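Side-chain contact in diaminopimelate decarboxylase (Helicobacter pylori, PDB 2QGH), which catalyses the PLP-dependent decarboxylation of meso-diaminopimelate to L-lysine, the last step of bacterial lysine biosynthesis: residues G90-A95 against L123-L128. Sequence-based numbering, arbitrary orientation.
Sequences GEIQRA and LNILFL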
# COMPACT_ATOMS: atom_id res chain seq x y z
N GLY A 90 -13.61 3.98 -11.98
CA GLY A 90 -12.27 4.12 -12.53
C GLY A 90 -11.87 2.92 -13.38
O GLY A 90 -11.27 3.07 -14.44
N GLU A 91 -12.20 1.71 -12.91
CA GLU A 91 -11.86 0.51 -13.67
C GLU A 91 -12.76 0.37 -14.91
O GLU A 91 -12.32 -0.12 -15.95
CB GLU A 91 -11.98 -0.75 -12.79
CG GLU A 91 -11.00 -0.81 -11.65
CD GLU A 91 -10.97 -2.17 -10.96
OE1 GLU A 91 -11.96 -2.91 -11.09
OE2 GLU A 91 -9.97 -2.49 -10.29
N ILE A 92 -14.01 0.78 -14.79
CA ILE A 92 -14.93 0.70 -15.91
C ILE A 92 -14.42 1.64 -17.00
O ILE A 92 -14.38 1.28 -18.19
CB ILE A 92 -16.37 1.10 -15.50
CG1 ILE A 92 -16.90 0.11 -14.46
CG2 ILE A 92 -17.28 1.13 -16.72
CD1 ILE A 92 -18.34 0.35 -14.06
N GLN A 93 -14.01 2.85 -16.60
CA GLN A 93 -13.50 3.81 -17.57
C GLN A 93 -12.24 3.30 -18.24
O GLN A 93 -12.08 3.46 -19.45
CB GLN A 93 -13.25 5.17 -16.91
CG GLN A 93 -14.54 5.85 -16.42
CD GLN A 93 -14.38 7.34 -16.16
OE1 GLN A 93 -15.33 8.02 -15.74
NE2 GLN A 93 -13.18 7.87 -16.43
N ARG A 94 -11.35 2.68 -17.47
CA ARG A 94 -10.11 2.13 -18.04
C ARG A 94 -10.46 1.09 -19.11
O ARG A 94 -9.96 1.15 -20.24
CB ARG A 94 -9.27 1.43 -16.98
CG ARG A 94 -8.51 2.33 -16.02
CD ARG A 94 -7.79 1.46 -15.00
NE ARG A 94 -6.70 2.15 -14.31
CZ ARG A 94 -5.50 2.38 -14.83
NH1 ARG A 94 -5.22 1.98 -16.06
NH2 ARG A 94 -4.57 3.02 -14.12
N ALA A 95 -11.30 0.13 -18.73
CA ALA A 95 -11.73 -0.94 -19.62
C ALA A 95 -12.30 -0.43 -20.93
O ALA A 95 -11.91 -0.90 -22.01
CB ALA A 95 -12.76 -1.82 -18.91
N LEU A 123 -23.67 3.75 -19.09
CA LEU A 123 -22.66 3.19 -19.97
C LEU A 123 -23.06 1.83 -20.54
O LEU A 123 -22.31 1.21 -21.30
CB LEU A 123 -21.34 3.09 -19.21
CG LEU A 123 -20.78 4.46 -18.82
CD1 LEU A 123 -19.59 4.30 -17.88
CD2 LEU A 123 -20.40 5.23 -20.08
N ASN A 124 -24.24 1.38 -20.17
CA ASN A 124 -24.78 0.12 -20.67
C ASN A 124 -23.90 -1.11 -20.49
O ASN A 124 -23.73 -1.89 -21.43
CB ASN A 124 -25.13 0.28 -22.15
CG ASN A 124 -26.01 1.50 -22.41
OD1 ASN A 124 -27.08 1.64 -21.82
ND2 ASN A 124 -25.55 2.39 -23.29
N ILE A 125 -23.35 -1.30 -19.30
CA ILE A 125 -22.52 -2.46 -19.05
C ILE A 125 -23.40 -3.71 -18.92
O ILE A 125 -24.63 -3.60 -18.95
CB ILE A 125 -21.66 -2.27 -17.79
CG1 ILE A 125 -22.54 -2.03 -16.56
CG2 ILE A 125 -20.73 -1.10 -18.00
CD1 ILE A 125 -21.76 -2.12 -15.25
N LEU A 126 -22.80 -4.89 -18.78
CA LEU A 126 -23.61 -6.11 -18.70
C LEU A 126 -24.56 -6.12 -17.50
O LEU A 126 -25.77 -6.29 -17.64
CB LEU A 126 -22.73 -7.36 -18.64
CG LEU A 126 -23.15 -8.52 -19.57
CD1 LEU A 126 -22.43 -9.78 -19.15
CD2 LEU A 126 -24.65 -8.73 -19.52
N PHE A 127 -24.02 -5.94 -16.31
CA PHE A 127 -24.88 -5.90 -15.15
C PHE A 127 -24.14 -5.41 -13.93
O PHE A 127 -22.90 -5.38 -13.92
CB PHE A 127 -25.52 -7.28 -14.88
CG PHE A 127 -24.54 -8.41 -14.61
CD1 PHE A 127 -23.62 -8.34 -13.56
CD2 PHE A 127 -24.58 -9.57 -15.37
CE1 PHE A 127 -22.78 -9.41 -13.27
CE2 PHE A 127 -23.75 -10.65 -15.08
CZ PHE A 127 -22.84 -10.57 -14.03
N LEU A 128 -24.90 -4.99 -12.93
CA LEU A 128 -24.35 -4.54 -11.66
C LEU A 128 -24.53 -5.71 -10.71
O LEU A 128 -25.64 -6.23 -10.56
CB LEU A 128 -25.09 -3.31 -11.13
CG LEU A 128 -24.55 -1.92 -11.52
CD1 LEU A 128 -24.80 -1.65 -12.99
CD2 LEU A 128 -25.24 -0.86 -10.69
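I92 meets L123 and I125 through one methyl, its CG2. The contact packs helix 89-97 of the TIM barrel that binds PLP in this decarboxylase against the link between helix 114-122 and strand 127-130. Helix 89-97 follows barrel strand 83-86. Segment 123-128 leads from the end of helix 114-122 into strand 127-130. I92 CG2 lies 4.1 Å from L123 CD1 and 4.3 Å from I125 CG2. No hydrogen bond links the two segments, so the contact is purely apolar and small, burying 124 Å² in all. The side chains of I92 and L123 run at a slant to each other and meet through single methyls. CG2 of I92 stands opposite the backbone N about the first torsion, which turns this branch to L123 and I125.

F107 of strand 105-107 touches the side chains of both I92 and I125. I92 also packs on C86, and I125 on I105 and A120. The turn is shaped by N124, which has positive phi (55°) and closes helix 114-122 with a Schellman motif. Beyond it, backbone bonds of L126 to I105 and F127 to F107 tie the chain to the adjacent barrel strand. R94, on another side of helix 89-97, makes a salt bridge through NH1 to E418 OE1 of the second subunit.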